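Local coordinates for protein RMD9, mitochondrial (Saccharomyces cerevisiae S288C, PDB 7A9X) that binds a dodecamer motif in the 3'-UTRs of mitochondrial mRNAs and takes part in the processing or stability of these transcripts, at residues I370-Y375 with S412-R417; T366-F371 with N405-R410; I399-F404 with K425-Y430. All blocks are in the same frame, centred on the assembly; numbering follows the deposited sequence.

Interaction 1 of 3, residues I370-Y375 with S412-R417; sequences IFFENY and SIWHER
The indole of Trp414 receives Phe372 on one face and the backbone carbonyl of Tyr375 at its edge. Phe372 CE1 stands 3.7 Å above the indole plane, displaced toward the rim, and its nearest atom there is Trp414 CH2 at 3.8 Å. With the planes 63° apart and the phenyl edge directed at the six-membered ring, this is a T-shaped (edge-to-face) pair. Phe372 is itself covered on one face by Phe371 CD1, which lies over the ring centre, while Phe371 has Tyr375 CD2 over the rim of one of its own faces. Trp414 CH2 also reaches the edge of the Phe371 ring, 4.1 Å from CE1 and near the phenyl plane.

At the polar edge of the indole, Trp414 NE1 donates to Tyr375 O over 2.7 Å. The N-H...O angle of 173° makes the bond nearly straight, and the oxygen lies almost in the indole plane, so bond and stack together fix the rotation of the ring. Tyr375 is where the chain leaves the helical conformation after helix 357-374, and the indole thus takes up a carbonyl at the C-terminal end of that helix. The contact joins two neighbouring units of the helical array, assigned as the pentatricopeptide repeats PPR6 and PPR7: the end of helix 357-374 meets the loop between helices 401-410 and 417-429.

A leucine in place of Trp414 would probably leave Tyr375 O without its indole donor and open a gap beside Phe372 CE1. The first torsion of Trp414 (chi1 -76°) places CG beside the backbone N, from where the ring extends to Phe372; the ring also touches Asn379 and Leu386 of helix 379-396. Ile413 adds a peripheral contact, its CD1 4.3 Å from Phe372 O.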
loop_
_atom_site.group_PDB
_atom_site.type_symbol
_atom_site.label_atom_id
_atom_site.label_comp_id
_atom_site.label_asym_id
_atom_site.label_seq_id
_atom_site.Cartn_x
_atom_site.Cartn_y
_atom_site.Cartn_z
ATOM N N ILE A 370 -10.671 13.191 3.192
ATOM C CA ILE A 370 -11.869 13.517 3.958
ATOM C C ILE A 370 -12.004 15.028 4.124
ATOM O O ILE A 370 -13.112 15.573 4.062
ATOM C CB ILE A 370 -11.838 12.788 5.313
ATOM C CG1 ILE A 370 -11.816 11.272 5.091
ATOM C CG2 ILE A 370 -13.026 13.194 6.173
ATOM C CD1 ILE A 370 -11.521 10.469 6.341
ATOM N N PHE A 371 -10.883 15.729 4.323
ATOM C CA PHE A 371 -10.935 17.179 4.505
ATOM C C PHE A 371 -11.588 17.860 3.308
ATOM O O PHE A 371 -12.573 18.595 3.452
ATOM C CB PHE A 371 -9.532 17.745 4.737
ATOM C CG PHE A 371 -9.503 19.245 4.882
ATOM C CD1 PHE A 371 -9.367 20.069 3.772
ATOM C CD2 PHE A 371 -9.626 19.834 6.129
ATOM C CE1 PHE A 371 -9.353 21.449 3.908
ATOM C CE2 PHE A 371 -9.609 21.212 6.272
ATOM C CZ PHE A 371 -9.475 22.020 5.162
ATOM N N PHE A 372 -11.046 17.631 2.112
ATOM C CA PHE A 372 -11.533 18.342 0.937
ATOM C C PHE A 372 -12.868 17.812 0.429
ATOM O O PHE A 372 -13.489 18.467 -0.415
ATOM C CB PHE A 372 -10.470 18.311 -0.161
ATOM C CG PHE A 372 -9.279 19.182 0.142
ATOM C CD1 PHE A 372 -9.302 20.535 -0.149
ATOM C CD2 PHE A 372 -8.147 18.651 0.740
ATOM C CE1 PHE A 372 -8.217 21.340 0.139
ATOM C CE2 PHE A 372 -7.058 19.451 1.026
ATOM C CZ PHE A 372 -7.093 20.799 0.724
ATOM N N GLU A 373 -13.330 16.660 0.916
ATOM C CA GLU A 373 -14.725 16.300 0.688
ATOM C C GLU A 373 -15.644 17.110 1.593
ATOM O O GLU A 373 -16.725 17.532 1.169
ATOM C CB GLU A 373 -14.942 14.804 0.913
ATOM C CG GLU A 373 -14.331 13.923 -0.157
ATOM C CD GLU A 373 -14.648 12.459 0.053
ATOM O OE1 GLU A 373 -15.467 12.152 0.946
ATOM O OE2 GLU A 373 -14.077 11.617 -0.671
ATOM N N ASN A 374 -15.215 17.346 2.833
ATOM C CA ASN A 374 -16.014 18.134 3.765
ATOM C C ASN A 374 -16.086 19.594 3.328
ATOM O O ASN A 374 -17.167 20.194 3.305
ATOM C CB ASN A 374 -15.429 18.011 5.173
ATOM C CG ASN A 374 -16.280 18.696 6.221
ATOM O OD1 ASN A 374 -17.359 18.217 6.565
ATOM N ND2 ASN A 374 -15.795 19.818 6.743
ATOM N N TYR A 375 -14.947 20.181 2.965
ATOM C CA TYR A 375 -14.884 21.579 2.544
ATOM C C TYR A 375 -14.933 21.729 1.028
ATOM O O TYR A 375 -14.315 22.635 0.465
ATOM C CB TYR A 375 -13.636 22.242 3.117
ATOM C CG TYR A 375 -13.697 22.433 4.616
ATOM C CD1 TYR A 375 -14.482 23.440 5.174
ATOM C CD2 TYR A 375 -12.980 21.606 5.472
ATOM C CE1 TYR A 375 -14.547 23.620 6.543
ATOM C CE2 TYR A 375 -13.038 21.778 6.842
ATOM C CZ TYR A 375 -13.824 22.786 7.372
ATOM O OH TYR A 375 -13.887 22.962 8.735
ATOM N N SER A 412 -7.310 20.605 -5.551
ATOM C CA SER A 412 -7.741 20.931 -6.906
ATOM C C SER A 412 -9.250 21.092 -7.012
ATOM O O SER A 412 -9.731 21.714 -7.965
ATOM C CB SER A 412 -7.265 19.849 -7.876
ATOM O OG SER A 412 -7.734 18.572 -7.479
ATOM N N ILE A 413 -10.005 20.535 -6.061
ATOM C CA ILE A 413 -11.456 20.691 -6.058
ATOM C C ILE A 413 -11.844 22.154 -5.883
ATOM O O ILE A 413 -12.876 22.600 -6.402
ATOM C CB ILE A 413 -12.074 19.794 -4.964
ATOM C CG1 ILE A 413 -12.115 18.336 -5.424
ATOM C CG2 ILE A 413 -13.466 20.260 -4.585
ATOM C CD1 ILE A 413 -12.966 17.442 -4.538
ATOM N N TRP A 414 -11.022 22.931 -5.174
ATOM C CA TRP A 414 -11.343 24.338 -4.965
ATOM C C TRP A 414 -11.183 25.155 -6.242
ATOM O O TRP A 414 -11.869 26.170 -6.411
ATOM C CB TRP A 414 -10.477 24.914 -3.846
ATOM C CG TRP A 414 -10.936 24.496 -2.487
ATOM C CD1 TRP A 414 -12.108 23.868 -2.180
ATOM C CD2 TRP A 414 -10.235 24.666 -1.250
ATOM N NE1 TRP A 414 -12.183 23.639 -0.827
ATOM C CE2 TRP A 414 -11.045 24.120 -0.233
ATOM C CE3 TRP A 414 -9.003 25.228 -0.901
ATOM C CZ2 TRP A 414 -10.662 24.118 1.108
ATOM C CZ3 TRP A 414 -8.624 25.226 0.431
ATOM C CH2 TRP A 414 -9.452 24.674 1.418
ATOM N N HIS A 415 -10.294 24.731 -7.144
ATOM C CA HIS A 415 -10.074 25.411 -8.424
ATOM C C HIS A 415 -9.691 26.877 -8.220
ATOM O O HIS A 415 -10.256 27.780 -8.841
ATOM C CB HIS A 415 -11.304 25.298 -9.331
ATOM C CG HIS A 415 -11.663 23.894 -9.705
ATOM N ND1 HIS A 415 -10.870 23.114 -10.521
ATOM C CD2 HIS A 415 -12.741 23.137 -9.393
ATOM C CE1 HIS A 415 -11.439 21.932 -10.685
ATOM N NE2 HIS A 415 -12.576 21.920 -10.012
ATOM N N GLU A 416 -8.722 27.118 -7.339
ATOM C CA GLU A 416 -8.255 28.471 -7.067
ATOM C C GLU A 416 -6.733 28.506 -7.064
ATOM O O GLU A 416 -6.079 27.559 -6.619
ATOM C CB GLU A 416 -8.806 29.005 -5.734
ATOM C CG GLU A 416 -8.329 28.270 -4.493
ATOM C CD GLU A 416 -8.798 28.938 -3.213
ATOM O OE1 GLU A 416 -9.706 29.791 -3.285
ATOM O OE2 GLU A 416 -8.255 28.615 -2.135
ATOM N N ARG A 417 -6.177 29.610 -7.569
ATOM C CA ARG A 417 -4.731 29.735 -7.712
ATOM C C ARG A 417 -4.052 30.096 -6.398
ATOM O O ARG A 417 -2.879 29.756 -6.197
ATOM C CB ARG A 417 -4.406 30.786 -8.778
ATOM C CG ARG A 417 -2.929 30.940 -9.099
ATOM C CD ARG A 417 -2.712 32.017 -10.146
ATOM N NE ARG A 417 -1.327 32.082 -10.602
ATOM C CZ ARG A 417 -0.419 32.926 -10.123
ATOM N NH1 ARG A 417 -0.747 33.785 -9.169
ATOM N NH2 ARG A 417 0.818 32.915 -10.603
#

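Interaction 2 of 3, residues T366-F371 with N405-R410; sequences TFFTIF and NVMLTR. With nucleotides of chain B.
Met407 lies across one face of the Phe368 ring, its chain crossing the phenyl group at a slant. The evidence for a CH-pi contact is that Met407 CB stands 4.2 Å from the ring centroid and only 5° off the normal. Beyond it the thioether bends at chi3, and the methyl CE settles 3.6 Å from Phe368 CZ. The sulfur is oblique to the ring, a Met-aromatic contact. Phe367 CD2 lies over the centre of the opposite face, so the phenyl is held between the two residues. Val406 CG1 approaches Phe368 CB to 3.7 Å.

These residues line the interface between helices 357-374 and 401-410, which open the successive repeats assigned as PPR6 and PPR7. Their local axes run 9.2 Å apart at 28°, the near-parallel packing of first helices that gives pentatricopeptide proteins an RNA-binding surface.

On the RNA side, the guanidinium of Arg410 is engaged in its plane at two places. NE donates to Thr369 OG1 (3.0 Å, 164°), and NH2 donates to OP1 of U11 of chain B (3.0 Å). Thr369 OG1 is also hydrogen-bonded to Asn365 O, and this second-shell link probably helps orient the arginine toward the phosphate. Five residues earlier, Asn405 ND2 donates to O2 of U10 of chain B over 3.1 Å, a contact to the base edge that is consistent with base recognition.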
loop_
_atom_site.group_PDB
_atom_site.type_symbol
_atom_site.label_atom_id
_atom_site.label_comp_id
_atom_site.label_asym_id
_atom_site.label_seq_id
_atom_site.Cartn_x
_atom_site.Cartn_y
_atom_site.Cartn_z
ATOM N N THR A 366 -5.524 9.767 3.715
ATOM C CA THR A 366 -6.887 9.534 4.180
ATOM C C THR A 366 -7.492 10.801 4.773
ATOM O O THR A 366 -8.660 11.116 4.518
ATOM C CB THR A 366 -6.898 8.403 5.210
ATOM O OG1 THR A 366 -6.317 7.228 4.633
ATOM C CG2 THR A 366 -8.321 8.090 5.654
ATOM N N PHE A 367 -6.704 11.549 5.550
ATOM C CA PHE A 367 -7.229 12.708 6.264
ATOM C C PHE A 367 -7.593 13.839 5.308
ATOM O O PHE A 367 -8.683 14.416 5.400
ATOM C CB PHE A 367 -6.208 13.184 7.298
ATOM C CG PHE A 367 -6.561 14.491 7.943
ATOM C CD1 PHE A 367 -7.662 14.591 8.781
ATOM C CD2 PHE A 367 -5.788 15.619 7.717
ATOM C CE1 PHE A 367 -7.992 15.793 9.380
ATOM C CE2 PHE A 367 -6.108 16.825 8.313
ATOM C CZ PHE A 367 -7.214 16.913 9.146
ATOM N N PHE A 368 -6.692 14.180 4.384
ATOM C CA PHE A 368 -6.962 15.295 3.485
ATOM C C PHE A 368 -7.985 14.941 2.415
ATOM O O PHE A 368 -8.646 15.841 1.885
ATOM C CB PHE A 368 -5.664 15.788 2.846
ATOM C CG PHE A 368 -4.812 16.607 3.775
ATOM C CD1 PHE A 368 -5.316 17.760 4.358
ATOM C CD2 PHE A 368 -3.513 16.226 4.068
ATOM C CE1 PHE A 368 -4.536 18.517 5.217
ATOM C CE2 PHE A 368 -2.729 16.979 4.926
ATOM C CZ PHE A 368 -3.240 18.124 5.500
ATOM N N THR A 369 -8.132 13.655 2.087
ATOM C CA THR A 369 -9.234 13.241 1.227
ATOM C C THR A 369 -10.569 13.521 1.903
ATOM O O THR A 369 -11.495 14.053 1.280
ATOM C CB THR A 369 -9.099 11.758 0.877
ATOM O OG1 THR A 369 -7.860 11.543 0.187
ATOM C CG2 THR A 369 -10.245 11.304 -0.008
ATOM N N ILE A 370 -10.671 13.191 3.192
ATOM C CA ILE A 370 -11.869 13.517 3.958
ATOM C C ILE A 370 -12.004 15.028 4.124
ATOM O O ILE A 370 -13.112 15.573 4.062
ATOM C CB ILE A 370 -11.838 12.788 5.313
ATOM C CG1 ILE A 370 -11.816 11.272 5.091
ATOM C CG2 ILE A 370 -13.026 13.194 6.173
ATOM C CD1 ILE A 370 -11.521 10.469 6.341
ATOM N N PHE A 371 -10.883 15.729 4.323
ATOM C CA PHE A 371 -10.935 17.179 4.505
ATOM C C PHE A 371 -11.588 17.860 3.308
ATOM O O PHE A 371 -12.573 18.595 3.452
ATOM C CB PHE A 371 -9.532 17.745 4.737
ATOM C CG PHE A 371 -9.503 19.245 4.882
ATOM C CD1 PHE A 371 -9.367 20.069 3.772
ATOM C CD2 PHE A 371 -9.626 19.834 6.129
ATOM C CE1 PHE A 371 -9.353 21.449 3.908
ATOM C CE2 PHE A 371 -9.609 21.212 6.272
ATOM C CZ PHE A 371 -9.475 22.020 5.162
ATOM N N ASN A 405 2.110 17.640 -0.335
ATOM C CA ASN A 405 1.767 17.061 -1.631
ATOM C C ASN A 405 0.325 16.566 -1.652
ATOM O O ASN A 405 -0.417 16.841 -2.605
ATOM C CB ASN A 405 2.730 15.922 -1.977
ATOM C CG ASN A 405 4.153 16.407 -2.211
ATOM O OD1 ASN A 405 4.386 17.588 -2.476
ATOM N ND2 ASN A 405 5.112 15.492 -2.118
ATOM N N VAL A 406 -0.090 15.836 -0.612
ATOM C CA VAL A 406 -1.474 15.374 -0.524
ATOM C C VAL A 406 -2.426 16.561 -0.448
ATOM O O VAL A 406 -3.452 16.599 -1.139
ATOM C CB VAL A 406 -1.653 14.438 0.685
ATOM C CG1 VAL A 406 -3.111 14.048 0.835
ATOM C CG2 VAL A 406 -0.783 13.206 0.538
ATOM N N MET A 407 -2.100 17.544 0.393
ATOM C CA MET A 407 -2.940 18.730 0.524
ATOM C C MET A 407 -3.127 19.426 -0.818
ATOM O O MET A 407 -4.255 19.756 -1.202
ATOM C CB MET A 407 -2.325 19.688 1.546
ATOM C CG MET A 407 -3.204 20.868 1.920
ATOM S SD MET A 407 -2.327 22.097 2.905
ATOM C CE MET A 407 -1.708 21.096 4.252
ATOM N N LEU A 408 -2.031 19.645 -1.551
ATOM C CA LEU A 408 -2.114 20.336 -2.834
ATOM C C LEU A 408 -2.889 19.518 -3.861
ATOM O O LEU A 408 -3.683 20.073 -4.629
ATOM C CB LEU A 408 -0.711 20.649 -3.349
ATOM C CG LEU A 408 -0.630 21.358 -4.701
ATOM C CD1 LEU A 408 -1.379 22.681 -4.660
ATOM C CD2 LEU A 408 0.817 21.574 -5.103
ATOM N N THR A 409 -2.666 18.203 -3.896
ATOM C CA THR A 409 -3.374 17.351 -4.848
ATOM C C THR A 409 -4.881 17.445 -4.652
ATOM O O THR A 409 -5.630 17.740 -5.591
ATOM C CB THR A 409 -2.915 15.899 -4.699
ATOM O OG1 THR A 409 -1.493 15.815 -4.861
ATOM C CG2 THR A 409 -3.599 15.019 -5.732
ATOM N N ARG A 410 -5.343 17.201 -3.425
ATOM C CA ARG A 410 -6.770 17.214 -3.137
ATOM C C ARG A 410 -7.375 18.612 -3.211
ATOM O O ARG A 410 -8.590 18.732 -3.392
ATOM C CB ARG A 410 -7.021 16.606 -1.757
ATOM C CG ARG A 410 -6.447 15.206 -1.582
ATOM C CD ARG A 410 -7.176 14.186 -2.450
ATOM N NE ARG A 410 -6.650 12.835 -2.267
ATOM C CZ ARG A 410 -5.890 12.199 -3.156
ATOM N NH1 ARG A 410 -5.455 10.973 -2.902
ATOM N NH2 ARG A 410 -5.573 12.785 -4.302
ATOM P P U B 10 -0.927 6.886 -2.897
ATOM O OP1 U B 10 -2.300 6.803 -3.460
ATOM O OP2 U B 10 0.196 6.236 -3.621
ATOM O "O5'" U B 10 -0.572 8.428 -2.703
ATOM C "C5'" U B 10 -1.549 9.360 -2.257
ATOM C "C4'" U B 10 -1.015 10.769 -2.315
ATOM O "O4'" U B 10 0.190 10.851 -1.516
ATOM C "C3'" U B 10 -0.596 11.255 -3.697
ATOM O "O3'" U B 10 -1.684 11.803 -4.425
ATOM C "C2'" U B 10 0.498 12.277 -3.398
ATOM O "O2'" U B 10 -0.060 13.551 -3.116
ATOM C "C1'" U B 10 1.123 11.717 -2.118
ATOM N N1 U B 10 2.374 10.962 -2.367
ATOM C C2 U B 10 3.571 11.628 -2.178
ATOM O O2 U B 10 3.631 12.794 -1.830
ATOM N N3 U B 10 4.694 10.875 -2.413
ATOM C C4 U B 10 4.739 9.553 -2.805
ATOM O O4 U B 10 5.831 9.012 -2.977
ATOM C C5 U B 10 3.460 8.934 -2.976
ATOM C C6 U B 10 2.350 9.642 -2.754
ATOM P P U B 11 -2.193 11.108 -5.780
ATOM O OP1 U B 11 -3.519 11.687 -6.128
ATOM O OP2 U B 11 -2.063 9.638 -5.619
ATOM O "O5'" U B 11 -1.137 11.582 -6.877
ATOM C "C5'" U B 11 -1.058 12.939 -7.280
ATOM C "C4'" U B 11 0.117 13.174 -8.194
ATOM O "O4'" U B 11 1.357 13.013 -7.455
ATOM C "C3'" U B 11 0.260 12.210 -9.360
ATOM O "O3'" U B 11 -0.592 12.520 -10.448
ATOM C "C2'" U B 11 1.742 12.313 -9.691
ATOM O "O2'" U B 11 2.016 13.500 -10.419
ATOM C "C1'" U B 11 2.348 12.457 -8.295
ATOM N N1 U B 11 2.759 11.153 -7.733
ATOM C C2 U B 11 3.921 10.573 -8.211
ATOM O O2 U B 11 4.621 11.085 -9.069
ATOM N N3 U B 11 4.239 9.367 -7.638
ATOM C C4 U B 11 3.526 8.698 -6.662
ATOM O O4 U B 11 3.935 7.614 -6.246
ATOM C C5 U B 11 2.337 9.362 -6.225
ATOM C C6 U B 11 2.004 10.538 -6.763
#

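Interaction 3 of 3, residues I399-F404 with K425-Y430; sequences IDEPFF and KNYTLY. With nucleotides of chain B.
Phe404 meets Asn426 with a ring face and Tyr427 with its ring edge and CB. The edge is directed at the face of Tyr427, with centroids 6.0 Å apart and planes at 66°, an edge-to-face pair. Phe404 CB also lies 3.7 Å from Tyr427 CE1. Over one face of the phenyl ring comes Asn426 CB, 4.0 Å from the centroid and 28° off the normal, a CH-pi contact; Phe403 CD2 lies over the centre of the opposite face. Ile399 CD1 lies over a face of Tyr430, offset toward the rim, 3.7 Å from its centroid, another CH-pi contact. Glu401 CG abuts Tyr427 CE1 at 3.7 Å.

This packing forms the inside of a helical hairpin assigned as PPR7: the start of helix 401-410 lies against the end of helix 417-429.

Polar bonds further out probably help hold Tyr427 and Glu401 in place. Tyr427 OH is hydrogen-bonded to Asn405 OD1, while the Glu401 carboxylate bonds Thr435, Ser438 and Asn405. Separately, Asp400 occupies the N-cap of helix 401-410, where OD2 accepts a weak bond from Phe403 N (3.4 Å). On the RNA side, Pro402 CA comes within 3.5 Å of O2 of U10 of chain B.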
loop_
_atom_site.group_PDB
_atom_site.type_symbol
_atom_site.label_atom_id
_atom_site.label_comp_id
_atom_site.label_asym_id
_atom_site.label_seq_id
_atom_site.Cartn_x
_atom_site.Cartn_y
_atom_site.Cartn_z
ATOM N N ILE A 399 7.811 19.367 8.986
ATOM C CA ILE A 399 6.864 18.979 7.950
ATOM C C ILE A 399 7.588 18.199 6.862
ATOM O O ILE A 399 8.667 18.593 6.401
ATOM C CB ILE A 399 6.148 20.211 7.379
ATOM C CG1 ILE A 399 5.372 20.931 8.484
ATOM C CG2 ILE A 399 5.202 19.803 6.263
ATOM C CD1 ILE A 399 4.566 22.111 7.995
ATOM N N ASP A 400 7.007 17.074 6.469
ATOM C CA ASP A 400 7.493 16.288 5.348
ATOM C C ASP A 400 6.794 16.727 4.066
ATOM O O ASP A 400 5.724 17.339 4.090
ATOM C CB ASP A 400 7.250 14.802 5.598
ATOM C CG ASP A 400 5.880 14.535 6.193
ATOM O OD1 ASP A 400 5.641 14.947 7.348
ATOM O OD2 ASP A 400 5.033 13.939 5.498
ATOM N N GLU A 401 7.412 16.401 2.938
ATOM C CA GLU A 401 6.865 16.830 1.657
ATOM C C GLU A 401 5.517 16.189 1.330
ATOM O O GLU A 401 4.635 16.882 0.808
ATOM C CB GLU A 401 7.854 16.555 0.524
ATOM C CG GLU A 401 7.629 17.455 -0.674
ATOM C CD GLU A 401 8.158 16.868 -1.960
ATOM O OE1 GLU A 401 7.984 15.647 -2.175
ATOM O OE2 GLU A 401 8.749 17.631 -2.754
ATOM N N PRO A 402 5.307 14.888 1.585
ATOM C CA PRO A 402 3.988 14.310 1.277
ATOM C C PRO A 402 2.837 14.998 1.992
ATOM O O PRO A 402 1.720 15.014 1.462
ATOM C CB PRO A 402 4.138 12.848 1.718
ATOM C CG PRO A 402 5.579 12.566 1.544
ATOM C CD PRO A 402 6.268 13.834 1.967
ATOM N N PHE A 403 3.079 15.574 3.173
ATOM C CA PHE A 403 2.035 16.318 3.872
ATOM C C PHE A 403 1.452 17.412 2.984
ATOM O O PHE A 403 0.229 17.521 2.835
ATOM C CB PHE A 403 2.593 16.911 5.166
ATOM C CG PHE A 403 1.624 17.803 5.898
ATOM C CD1 PHE A 403 0.621 17.261 6.687
ATOM C CD2 PHE A 403 1.725 19.184 5.806
ATOM C CE1 PHE A 403 -0.269 18.076 7.364
ATOM C CE2 PHE A 403 0.839 20.006 6.481
ATOM C CZ PHE A 403 -0.159 19.453 7.261
ATOM N N PHE A 404 2.314 18.229 2.378
ATOM C CA PHE A 404 1.845 19.276 1.481
ATOM C C PHE A 404 1.499 18.750 0.092
ATOM O O PHE A 404 0.663 19.352 -0.591
ATOM C CB PHE A 404 2.891 20.389 1.375
ATOM C CG PHE A 404 2.822 21.396 2.494
ATOM C CD1 PHE A 404 1.682 22.167 2.679
ATOM C CD2 PHE A 404 3.898 21.583 3.349
ATOM C CE1 PHE A 404 1.611 23.102 3.702
ATOM C CE2 PHE A 404 3.836 22.516 4.375
ATOM C CZ PHE A 404 2.689 23.276 4.552
ATOM N N LYS A 425 4.717 28.195 -1.740
ATOM C CA LYS A 425 5.479 29.041 -0.830
ATOM C C LYS A 425 5.861 28.301 0.446
ATOM O O LYS A 425 6.952 28.520 0.985
ATOM C CB LYS A 425 4.668 30.296 -0.509
ATOM C CG LYS A 425 5.170 31.120 0.662
ATOM C CD LYS A 425 4.202 32.256 0.958
ATOM C CE LYS A 425 4.563 32.994 2.237
ATOM N NZ LYS A 425 3.539 34.019 2.583
ATOM N N ASN A 426 4.992 27.412 0.935
ATOM C CA ASN A 426 5.255 26.737 2.201
ATOM C C ASN A 426 6.346 25.680 2.092
ATOM O O ASN A 426 6.932 25.313 3.116
ATOM C CB ASN A 426 3.966 26.114 2.739
ATOM C CG ASN A 426 3.023 27.148 3.325
ATOM O OD1 ASN A 426 3.056 28.320 2.951
ATOM N ND2 ASN A 426 2.180 26.719 4.258
ATOM N N TYR A 427 6.628 25.176 0.887
ATOM C CA TYR A 427 7.754 24.262 0.721
ATOM C C TYR A 427 9.058 24.921 1.152
ATOM O O TYR A 427 9.876 24.305 1.845
ATOM C CB TYR A 427 7.857 23.797 -0.733
ATOM C CG TYR A 427 6.794 22.814 -1.166
ATOM C CD1 TYR A 427 6.723 21.549 -0.601
ATOM C CD2 TYR A 427 5.873 23.145 -2.153
ATOM C CE1 TYR A 427 5.754 20.642 -0.997
ATOM C CE2 TYR A 427 4.902 22.248 -2.556
ATOM C CZ TYR A 427 4.846 20.999 -1.977
ATOM O OH TYR A 427 3.880 20.105 -2.380
ATOM N N THR A 428 9.264 26.177 0.751
ATOM C CA THR A 428 10.476 26.896 1.120
ATOM C C THR A 428 10.402 27.438 2.543
ATOM O O THR A 428 11.427 27.488 3.234
ATOM C CB THR A 428 10.721 28.039 0.131
ATOM O OG1 THR A 428 10.614 27.543 -1.208
ATOM C CG2 THR A 428 12.114 28.627 0.329
ATOM N N LEU A 429 9.210 27.835 2.996
ATOM C CA LEU A 429 9.073 28.419 4.326
ATOM C C LEU A 429 9.445 27.417 5.411
ATOM O O LEU A 429 10.183 27.743 6.347
ATOM C CB LEU A 429 7.648 28.934 4.532
ATOM C CG LEU A 429 7.454 30.449 4.484
ATOM C CD1 LEU A 429 7.882 31.002 3.134
ATOM C CD2 LEU A 429 6.008 30.806 4.789
ATOM N N TYR A 430 8.940 26.192 5.304
ATOM C CA TYR A 430 9.213 25.154 6.287
ATOM C C TYR A 430 10.448 24.326 5.948
ATOM O O TYR A 430 10.708 23.326 6.624
ATOM C CB TYR A 430 7.987 24.252 6.447
ATOM C CG TYR A 430 6.808 24.966 7.069
ATOM C CD1 TYR A 430 6.649 25.012 8.448
ATOM C CD2 TYR A 430 5.863 25.608 6.277
ATOM C CE1 TYR A 430 5.579 25.671 9.022
ATOM C CE2 TYR A 430 4.789 26.269 6.843
ATOM C CZ TYR A 430 4.653 26.298 8.215
ATOM O OH TYR A 430 3.588 26.955 8.786
ATOM P P U B 10 -0.927 6.886 -2.897
ATOM O OP1 U B 10 -2.300 6.803 -3.460
ATOM O OP2 U B 10 0.196 6.236 -3.621
ATOM O "O5'" U B 10 -0.572 8.428 -2.703
ATOM C "C5'" U B 10 -1.549 9.360 -2.257
ATOM C "C4'" U B 10 -1.015 10.769 -2.315
ATOM O "O4'" U B 10 0.190 10.851 -1.516
ATOM C "C3'" U B 10 -0.596 11.255 -3.697
ATOM O "O3'" U B 10 -1.684 11.803 -4.425
ATOM C "C2'" U B 10 0.498 12.277 -3.398
ATOM O "O2'" U B 10 -0.060 13.551 -3.116
ATOM C "C1'" U B 10 1.123 11.717 -2.118
ATOM N N1 U B 10 2.374 10.962 -2.367
ATOM C C2 U B 10 3.571 11.628 -2.178
ATOM O O2 U B 10 3.631 12.794 -1.830
ATOM N N3 U B 10 4.694 10.875 -2.413
ATOM C C4 U B 10 4.739 9.553 -2.805
ATOM O O4 U B 10 5.831 9.012 -2.977
ATOM C C5 U B 10 3.460 8.934 -2.976
ATOM C C6 U B 10 2.350 9.642 -2.754
#

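From the N terminus, helix 357-374 supplies the first segments of interactions 2 and 1, which share Ile370 and Phe371. Interaction 2 closes a loop with 33 residues between its segments by returning the chain to helix 401-410, and interaction 1 closes one with 36 to the turn beyond it; both tie PPR6 to PPR7. Interaction 3 closes a shorter loop, with 20 between, inside PPR7. Its segments alternate with those of both others, so it crosses each. Interactions 1 and 2 meet where Phe372 CD2 packs 3.4 Å from Arg410 CB. Interactions 2 and 3 meet through Asn405 and Tyr427, whereas interactions 1 and 3 remain about 8 Å apart at their nearest atoms.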